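Local coordinates for conserved hypothetical protein (Streptococcus pneumoniae, PDB 4QDY) that is of unknown function but belongs to the YbbR-like family, with two YbbR domains in one strand-rich chain, at residues I18-N23 / A63-A68; S121-E126 / E158-N163; G166-Q171 / F187-K192. One frame throughout, in Å; residues are numbered along the deposited sequence.

Contact 1: I18-N23 / A63-A68; sequences IDIRYN and ADLTDA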
loop_
_atom_site.group_PDB
_atom_site.type_symbol
_atom_site.label_atom_id
_atom_site.label_comp_id
_atom_site.label_asym_id
_atom_site.label_seq_id
_atom_site.Cartn_x
_atom_site.Cartn_y
_atom_site.Cartn_z
ATOM N N ILE A 18 -2.023 8.611 -2.699
ATOM C CA ILE A 18 -2.038 9.432 -1.482
ATOM C C ILE A 18 -0.614 9.889 -1.149
ATOM O O ILE A 18 0.300 9.060 -1.097
ATOM C CB ILE A 18 -2.668 8.656 -0.284
ATOM C CG1 ILE A 18 -3.963 7.906 -0.682
ATOM C CG2 ILE A 18 -2.882 9.587 0.922
ATOM C CD1 ILE A 18 -4.426 6.847 0.322
ATOM N N ASP A 19 -0.431 11.198 -0.897
ATOM C CA ASP A 19 0.872 11.738 -0.528
ATOM C C ASP A 19 0.923 11.805 1.001
ATOM O O ASP A 19 0.461 12.767 1.612
ATOM C CB ASP A 19 1.124 13.103 -1.205
ATOM C CG ASP A 19 2.572 13.571 -1.188
ATOM O OD1 ASP A 19 3.198 13.546 -0.101
ATOM O OD2 ASP A 19 3.060 14.023 -2.246
ATOM N N ILE A 20 1.444 10.738 1.612
ATOM C CA ILE A 20 1.527 10.585 3.060
ATOM C C ILE A 20 2.832 11.189 3.581
ATOM O O ILE A 20 3.915 10.758 3.184
ATOM C CB ILE A 20 1.407 9.088 3.457
ATOM C CG1 ILE A 20 0.070 8.495 2.952
ATOM C CG2 ILE A 20 1.557 8.915 4.973
ATOM C CD1 ILE A 20 -0.105 7.030 3.115
ATOM N N ARG A 21 2.714 12.168 4.495
ATOM C CA ARG A 21 3.846 12.822 5.144
ATOM C C ARG A 21 4.110 12.137 6.489
ATOM O O ARG A 21 3.208 12.057 7.331
ATOM C CB ARG A 21 3.605 14.338 5.314
ATOM C CG ARG A 21 4.753 15.064 6.018
ATOM C CD ARG A 21 4.524 16.557 6.141
ATOM N NE ARG A 21 5.570 17.195 6.945
ATOM C CZ ARG A 21 6.715 17.671 6.461
ATOM N NH1 ARG A 21 6.981 17.591 5.162
ATOM N NH2 ARG A 21 7.604 18.226 7.274
ATOM N N TYR A 22 5.348 11.628 6.666
ATOM C CA TYR A 22 5.825 10.932 7.865
ATOM C C TYR A 22 7.341 10.729 7.793
ATOM O O TYR A 22 7.906 10.701 6.695
ATOM C CB TYR A 22 5.107 9.569 8.040
ATOM C CG TYR A 22 5.567 8.477 7.097
ATOM C CD1 TYR A 22 5.193 8.483 5.756
ATOM C CD2 TYR A 22 6.308 7.395 7.563
ATOM C CE1 TYR A 22 5.616 7.481 4.884
ATOM C CE2 TYR A 22 6.711 6.372 6.707
ATOM C CZ TYR A 22 6.365 6.419 5.367
ATOM O OH TYR A 22 6.760 5.406 4.525
ATOM N N ASN A 23 7.993 10.549 8.957
ATOM C CA ASN A 23 9.429 10.297 9.015
ATOM C C ASN A 23 9.666 8.822 8.681
ATOM O O ASN A 23 9.547 7.952 9.549
ATOM C CB ASN A 23 10.004 10.693 10.385
ATOM C CG ASN A 23 11.511 10.630 10.507
ATOM O OD1 ASN A 23 12.239 10.121 9.642
ATOM N ND2 ASN A 23 12.019 11.156 11.607
ATOM N N ALA A 63 -2.104 13.114 3.384
ATOM C CA ALA A 63 -2.279 12.622 4.751
ATOM C C ALA A 63 -1.045 12.977 5.575
ATOM O O ALA A 63 0.068 12.906 5.054
ATOM C CB ALA A 63 -2.524 11.119 4.750
ATOM N N ASP A 64 -1.235 13.404 6.833
ATOM C CA ASP A 64 -0.122 13.804 7.698
ATOM C C ASP A 64 -0.081 12.910 8.942
ATOM O O ASP A 64 -1.082 12.791 9.649
ATOM C CB ASP A 64 -0.259 15.292 8.083
ATOM C CG ASP A 64 0.923 15.906 8.812
ATOM O OD1 ASP A 64 2.001 15.274 8.842
ATOM O OD2 ASP A 64 0.790 17.051 9.292
ATOM N N LEU A 65 1.078 12.273 9.193
ATOM C CA LEU A 65 1.256 11.353 10.323
ATOM C C LEU A 65 2.273 11.873 11.359
ATOM O O LEU A 65 2.538 11.172 12.341
ATOM C CB LEU A 65 1.732 9.972 9.820
ATOM C CG LEU A 65 0.892 9.216 8.782
ATOM C CD1 LEU A 65 1.555 7.907 8.435
ATOM C CD2 LEU A 65 -0.516 8.935 9.283
ATOM N N THR A 66 2.832 13.085 11.145
ATOM C CA THR A 66 3.854 13.711 11.998
ATOM C C THR A 66 3.400 13.849 13.469
ATOM O O THR A 66 4.210 13.601 14.368
ATOM C CB THR A 66 4.249 15.098 11.465
ATOM O OG1 THR A 66 3.072 15.884 11.279
ATOM C CG2 THR A 66 5.038 15.024 10.162
ATOM N N ASP A 67 2.124 14.225 13.709
ATOM C CA ASP A 67 1.567 14.402 15.056
ATOM C C ASP A 67 1.448 13.060 15.794
ATOM O O ASP A 67 1.796 12.981 16.973
ATOM C CB ASP A 67 0.191 15.081 14.980
ATOM N N ALA A 68 0.977 12.013 15.090
ATOM C CA ALA A 68 0.777 10.665 15.622
ATOM C C ALA A 68 2.103 9.980 15.977
ATOM O O ALA A 68 3.159 10.329 15.440
ATOM C CB ALA A 68 0.026 9.818 14.606
#

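Contact 2: S121-E126 / E158-N163; sequences SRVQIE and ERITGN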
loop_
_atom_site.group_PDB
_atom_site.type_symbol
_atom_site.label_atom_id
_atom_site.label_comp_id
_atom_site.label_asym_id
_atom_site.label_seq_id
_atom_site.Cartn_x
_atom_site.Cartn_y
_atom_site.Cartn_z
ATOM N N SER A 121 4.632 -30.701 -18.439
ATOM C CA SER A 121 4.415 -32.136 -18.233
ATOM C C SER A 121 5.592 -32.983 -18.755
ATOM O O SER A 121 5.928 -33.993 -18.134
ATOM C CB SER A 121 3.126 -32.581 -18.917
ATOM O OG SER A 121 3.148 -32.305 -20.309
ATOM N N ARG A 122 6.219 -32.562 -19.873
ATOM C CA ARG A 122 7.342 -33.264 -20.506
ATOM C C ARG A 122 8.710 -32.789 -19.955
ATOM O O ARG A 122 9.750 -33.145 -20.515
ATOM C CB ARG A 122 7.291 -33.047 -22.027
ATOM N N VAL A 123 8.708 -32.015 -18.849
ATOM C CA VAL A 123 9.920 -31.461 -18.229
ATOM C C VAL A 123 9.959 -31.826 -16.724
ATOM O O VAL A 123 8.931 -31.762 -16.046
ATOM C CB VAL A 123 9.978 -29.916 -18.443
ATOM C CG1 VAL A 123 11.131 -29.272 -17.683
ATOM C CG2 VAL A 123 10.061 -29.559 -19.925
ATOM N N GLN A 124 11.157 -32.194 -16.221
ATOM C CA GLN A 124 11.430 -32.521 -14.816
ATOM C C GLN A 124 12.557 -31.615 -14.292
ATOM O O GLN A 124 13.611 -31.531 -14.925
ATOM C CB GLN A 124 11.789 -34.009 -14.659
ATOM N N ILE A 125 12.327 -30.918 -13.159
ATOM C CA ILE A 125 13.300 -29.981 -12.575
ATOM C C ILE A 125 14.400 -30.768 -11.833
ATOM O O ILE A 125 14.106 -31.607 -10.978
ATOM C CB ILE A 125 12.615 -28.937 -11.643
ATOM C CG1 ILE A 125 11.647 -28.036 -12.463
ATOM C CG2 ILE A 125 13.661 -28.083 -10.902
ATOM C CD1 ILE A 125 10.869 -26.964 -11.688
ATOM N N GLU A 126 15.669 -30.460 -12.171
ATOM C CA GLU A 126 16.881 -31.061 -11.616
ATOM C C GLU A 126 17.377 -30.269 -10.391
ATOM O O GLU A 126 17.529 -30.851 -9.316
ATOM C CB GLU A 126 17.980 -31.121 -12.704
ATOM C CG GLU A 126 19.342 -31.623 -12.243
ATOM C CD GLU A 126 19.410 -33.065 -11.782
ATOM O OE1 GLU A 126 19.101 -33.966 -12.595
ATOM O OE2 GLU A 126 19.863 -33.296 -10.639
ATOM N N GLU A 158 5.215 -16.637 -15.935
ATOM C CA GLU A 158 6.353 -17.439 -16.399
ATOM C C GLU A 158 6.059 -18.944 -16.343
ATOM O O GLU A 158 5.323 -19.402 -15.466
ATOM C CB GLU A 158 7.608 -17.138 -15.562
ATOM C CG GLU A 158 8.106 -15.697 -15.610
ATOM C CD GLU A 158 8.644 -15.164 -16.926
ATOM O OE1 GLU A 158 8.996 -15.974 -17.816
ATOM O OE2 GLU A 158 8.778 -13.925 -17.039
ATOM N N ARG A 159 6.663 -19.706 -17.278
ATOM C CA ARG A 159 6.532 -21.163 -17.404
ATOM C C ARG A 159 7.901 -21.841 -17.518
ATOM O O ARG A 159 8.802 -21.296 -18.162
ATOM C CB ARG A 159 5.676 -21.532 -18.636
ATOM C CG ARG A 159 4.203 -21.107 -18.598
ATOM C CD ARG A 159 3.368 -21.897 -17.602
ATOM N NE ARG A 159 1.956 -21.510 -17.638
ATOM C CZ ARG A 159 1.415 -20.561 -16.879
ATOM N NH1 ARG A 159 2.162 -19.887 -16.013
ATOM N NH2 ARG A 159 0.123 -20.280 -16.980
ATOM N N ILE A 160 8.046 -23.037 -16.917
ATOM C CA ILE A 160 9.284 -23.822 -16.978
ATOM C C ILE A 160 9.103 -24.878 -18.084
ATOM O O ILE A 160 8.416 -25.884 -17.886
ATOM C CB ILE A 160 9.676 -24.446 -15.595
ATOM C CG1 ILE A 160 9.757 -23.392 -14.446
ATOM C CG2 ILE A 160 10.956 -25.300 -15.684
ATOM C CD1 ILE A 160 10.836 -22.253 -14.557
ATOM N N THR A 161 9.693 -24.612 -19.263
ATOM C CA THR A 161 9.633 -25.489 -20.440
ATOM C C THR A 161 11.033 -26.062 -20.734
ATOM O O THR A 161 11.200 -26.867 -21.654
ATOM C CB THR A 161 9.072 -24.722 -21.654
ATOM O OG1 THR A 161 9.915 -23.606 -21.943
ATOM C CG2 THR A 161 7.636 -24.251 -21.443
ATOM N N GLY A 162 12.007 -25.640 -19.932
ATOM C CA GLY A 162 13.404 -26.046 -20.019
ATOM C C GLY A 162 14.249 -25.270 -19.031
ATOM O O GLY A 162 13.721 -24.772 -18.029
ATOM N N ASN A 163 15.569 -25.159 -19.301
ATOM C CA ASN A 163 16.493 -24.412 -18.443
ATOM C C ASN A 163 16.091 -22.935 -18.432
ATOM O O ASN A 163 16.051 -22.293 -19.484
ATOM C CB ASN A 163 17.957 -24.590 -18.884
ATOM C CG ASN A 163 18.532 -25.979 -18.694
ATOM O OD1 ASN A 163 17.918 -26.881 -18.108
ATOM N ND2 ASN A 163 19.759 -26.168 -19.153
#

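Contact 3: G166-Q171 / F187-K192; sequences GSVPLQ and FDTIMK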
loop_
_atom_site.group_PDB
_atom_site.type_symbol
_atom_site.label_atom_id
_atom_site.label_comp_id
_atom_site.label_asym_id
_atom_site.label_seq_id
_atom_site.Cartn_x
_atom_site.Cartn_y
_atom_site.Cartn_z
ATOM N N GLY A 166 16.090 -16.022 -14.873
ATOM C CA GLY A 166 15.369 -14.757 -14.811
ATOM C C GLY A 166 15.151 -14.217 -13.415
ATOM O O GLY A 166 15.285 -14.945 -12.425
ATOM N N SER A 167 14.802 -12.924 -13.338
ATOM C CA SER A 167 14.549 -12.225 -12.084
ATOM C C SER A 167 13.193 -12.620 -11.513
ATOM O O SER A 167 12.177 -12.577 -12.217
ATOM C CB SER A 167 14.621 -10.716 -12.284
ATOM O OG SER A 167 15.910 -10.330 -12.730
ATOM N N VAL A 168 13.192 -13.034 -10.237
ATOM C CA VAL A 168 11.994 -13.442 -9.504
ATOM C C VAL A 168 11.871 -12.558 -8.245
ATOM O O VAL A 168 12.883 -12.322 -7.577
ATOM C CB VAL A 168 11.958 -14.961 -9.154
ATOM C CG1 VAL A 168 11.863 -15.823 -10.408
ATOM C CG2 VAL A 168 13.143 -15.387 -8.287
ATOM N N PRO A 169 10.661 -12.053 -7.905
ATOM C CA PRO A 169 10.539 -11.202 -6.709
ATOM C C PRO A 169 10.723 -11.976 -5.402
ATOM O O PRO A 169 10.475 -13.182 -5.349
ATOM C CB PRO A 169 9.110 -10.664 -6.805
ATOM C CG PRO A 169 8.372 -11.670 -7.601
ATOM C CD PRO A 169 9.360 -12.208 -8.591
ATOM N N LEU A 170 11.161 -11.266 -4.353
ATOM C CA LEU A 170 11.366 -11.816 -3.017
ATOM C C LEU A 170 10.240 -11.363 -2.089
ATOM O O LEU A 170 9.920 -10.175 -2.050
ATOM C CB LEU A 170 12.740 -11.407 -2.454
ATOM C CG LEU A 170 13.968 -12.074 -3.091
ATOM C CD1 LEU A 170 15.220 -11.285 -2.821
ATOM C CD2 LEU A 170 14.127 -13.516 -2.631
ATOM N N GLN A 171 9.627 -12.322 -1.367
ATOM C CA GLN A 171 8.530 -12.087 -0.420
ATOM C C GLN A 171 8.850 -12.659 0.963
ATOM O O GLN A 171 9.476 -13.714 1.063
ATOM C CB GLN A 171 7.212 -12.702 -0.924
ATOM C CG GLN A 171 6.634 -12.068 -2.185
ATOM C CD GLN A 171 5.349 -12.730 -2.630
ATOM O OE1 GLN A 171 5.160 -13.949 -2.523
ATOM N NE2 GLN A 171 4.459 -11.945 -3.211
ATOM N N PHE A 187 15.105 -6.334 -3.765
ATOM C CA PHE A 187 13.667 -6.566 -3.943
ATOM C C PHE A 187 13.413 -7.838 -4.774
ATOM O O PHE A 187 12.329 -8.419 -4.672
ATOM C CB PHE A 187 12.978 -5.353 -4.592
ATOM C CG PHE A 187 13.629 -4.795 -5.836
ATOM C CD1 PHE A 187 13.331 -5.314 -7.091
ATOM C CD2 PHE A 187 14.501 -3.717 -5.759
ATOM C CE1 PHE A 187 13.932 -4.794 -8.240
ATOM C CE2 PHE A 187 15.090 -3.187 -6.910
ATOM C CZ PHE A 187 14.801 -3.729 -8.143
ATOM N N ASP A 188 14.406 -8.271 -5.576
ATOM C CA ASP A 188 14.317 -9.478 -6.394
ATOM C C ASP A 188 15.696 -10.169 -6.474
ATOM O O ASP A 188 16.687 -9.643 -5.960
ATOM C CB ASP A 188 13.771 -9.163 -7.807
ATOM C CG ASP A 188 14.576 -8.218 -8.686
ATOM O OD1 ASP A 188 15.598 -7.675 -8.207
ATOM O OD2 ASP A 188 14.166 -7.997 -9.844
ATOM N N THR A 189 15.740 -11.354 -7.104
ATOM C CA THR A 189 16.950 -12.165 -7.259
ATOM C C THR A 189 16.885 -12.947 -8.579
ATOM O O THR A 189 15.798 -13.137 -9.124
ATOM C CB THR A 189 17.107 -13.106 -6.042
ATOM O OG1 THR A 189 18.350 -13.802 -6.131
ATOM C CG2 THR A 189 15.944 -14.092 -5.890
ATOM N N ILE A 190 18.039 -13.415 -9.076
ATOM C CA ILE A 190 18.083 -14.200 -10.307
ATOM C C ILE A 190 17.927 -15.681 -9.915
ATOM O O ILE A 190 18.702 -16.197 -9.105
ATOM C CB ILE A 190 19.355 -13.939 -11.184
ATOM C CG1 ILE A 190 19.448 -12.474 -11.699
ATOM C CG2 ILE A 190 19.427 -14.902 -12.374
ATOM C CD1 ILE A 190 19.941 -11.373 -10.703
HETATM N N MSE A 191 16.895 -16.337 -10.476
HETATM C CA MSE A 191 16.605 -17.756 -10.264
HETATM C C MSE A 191 17.059 -18.552 -11.486
HETATM O O MSE A 191 16.691 -18.203 -12.611
HETATM C CB MSE A 191 15.106 -17.976 -9.980
HETATM C CG MSE A 191 14.759 -19.407 -9.558
HETATM SE SE MSE A 191 12.842 -19.771 -9.385
HETATM C CE MSE A 191 12.371 -19.635 -11.200
ATOM N N LYS A 192 17.863 -19.605 -11.269
ATOM C CA LYS A 192 18.351 -20.475 -12.338
ATOM C C LYS A 192 17.799 -21.881 -12.134
ATOM O O LYS A 192 18.050 -22.497 -11.096
ATOM C CB LYS A 192 19.887 -20.480 -12.398
#

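Contact 1: I18-N23 / A63-A68
Ile20 lies beside Ala63, and Arg21 beside Asp64, where two strand ends run in the same direction. Three backbone bonds join them: Ala63 N gives its hydrogen to Asp19 O at 3.1 Å, Arg21 N to Ala63 O at 2.8 Å, and Leu65 N to Arg21 O at 2.8 Å. Arg21 thus uses both its N-H and its C=O, the alternation expected of a parallel pair. The close packing is on the sheet face that carries Ile20 and Ala63. Ala63 CB touches both Ile18 CG2 and Ile20 CG1, which approach it from the same side, a methyl small enough to leave them room. Ile20 CG1 lies anti to the carbonyl carbon (chi1 -59°), which leaves CG2 anti to the backbone N, where it meets Leu65 CD1 at 3.6 Å; Leu65 CB also reaches Tyr22 CB. Leu77 and Ile95 from strands 71-80 and 87-113 and Ile29 from 27-30 continue this apolar layer, which suits aliphatic residues. The opposite face is looser and exposed. There the extended Arg21 chain lies alongside Asp64, pointing the same way, but NE stays 4.5 Å from Asp64 OD1, too far for a salt bridge. Asp64 OD1 turns instead to its own chain, accepting from Thr66 OG1 at 2.7 Å and from Thr66 N at 3.3 Å, both from one side of the carboxylate plane. In the second subunit, Glu35 takes the N-H of Ile20. The whole is a parallel strand pair within a YbbR-like domain, its second strand ending in an Asx turn made by Asp64.

Contact 2: S121-E126 / E158-N163
Val123 meets Thr161 and Ile160 without any hydrogen bond between the two segments, so the contact rests on van der Waals packing, much of it side chain against backbone. The nearest approach is Val123 CG2 to the backbone oxygen Thr161 O, 3.4 Å. Val123 CG1 is anti to its own backbone N (chi1 173°), and from there it faces the backbone at Ile160 and Gly162: CG1 is 4.3 Å from Ile160 O and 4.4 Å from Gly162 N. The two methyls of the valine lie side by side against the same flank of the turning chain, a task for which a short, branched side chain is well shaped. The apolar touches are both loose: Val123 CG1 is 4.5 Å from Ile160 CG2, and two residues farther on, inside the strand, Ile125 CG1 comes to 4.3 Å from Ile160 CG2. Ile160 is buried, and presents that one methyl to both. The CB of Thr161 points away, and the residue contributes backbone, as befits a polar residue at the surface. Gly162 offers its backbone N to Val123 CG1. A second shell sets these groups in place. Backbone bonds tie Ile160 to Gln118 and Asp120, residues of the chain leading into 121-126, while Gln124 and Glu126 pair with Lys196 and Thr194. Beyond Gly162, Asn163 OD1 accepts from Thr195 N. The loop 158-163, leaving strand 149-153 by way of Leu154 and heading for strand 164-173, is thus laid against the start of strand 124-130, with Thr195 of strand 183-196 touching both Val123 and Ile160.

Contact 3: G166-Q171 / F187-K192
Val168 and Met191 (a selenomethionine) meet through two torsions: chi1 of Val168 (-66°) sets CG1 anti to the carbonyl carbon, and the bend at chi3 of Met191 (68°) returns its methyl CE to Val168 CG1, at 3.9 Å. The two side chains cross at about a right angle, with Val168 CG2 3.7 Å from Met191 CB. Thr189 continues this face: its CG2 meets Val168 CG2 at 3.9 Å and Leu170 CD2 at 3.8 Å, while its hydroxyl OG1 is hydrogen-bonded to Asp132 OD1, so one side chain serves both apolar and polar neighbours. Ala152, Leu154 and Val128 also adjoin this face, which suits aliphatic chains. Backbone bonds set the spacing. Gly166 and Met191 bond in both directions, as do Val168 and Thr189, where Val168 N reaches Thr189 O at 2.8 Å; Leu170 N adds a bond to Phe187 O. Pro169 stands opposite Asp188 in a non-hydrogen-bonded pair, so the N-H it lacks costs this pairing nothing. On the other face are Ser167 and Ile190, the latter exposed. Near them Asp188 OD2 comes to 3.7 Å from Ser167 CB, and Glu74 of the second subunit lies close by, a like charge that may raise the carboxylate's proton affinity. The strand directions differ by 129°, a strongly twisted antiparallel pair: a beta hairpin of strands 164-173 and 183-196 at the second YbbR-like domain.

All three contacts belong to one branched, mixed sheet, and they close one after another along the chain. Contact 1 falls in the first YbbR-like domain and contact 2 in the second, on opposite sides of the chain's centre, with centres about 47 Å apart. Contact 3 is nearer to both: about 32 Å from contact 1 between centres and about 17 Å from contact 2, where strands 124-130 and 183-196 lie next to each other. Contacts 1 and 3 also touch the second subunit, whereas contact 2 touches no other chain of the assembly. No active site or functional ligand is assigned; a PEG molecule, probably from crystallisation, lies about 6 Å from the side chain of Thr66 in contact 1.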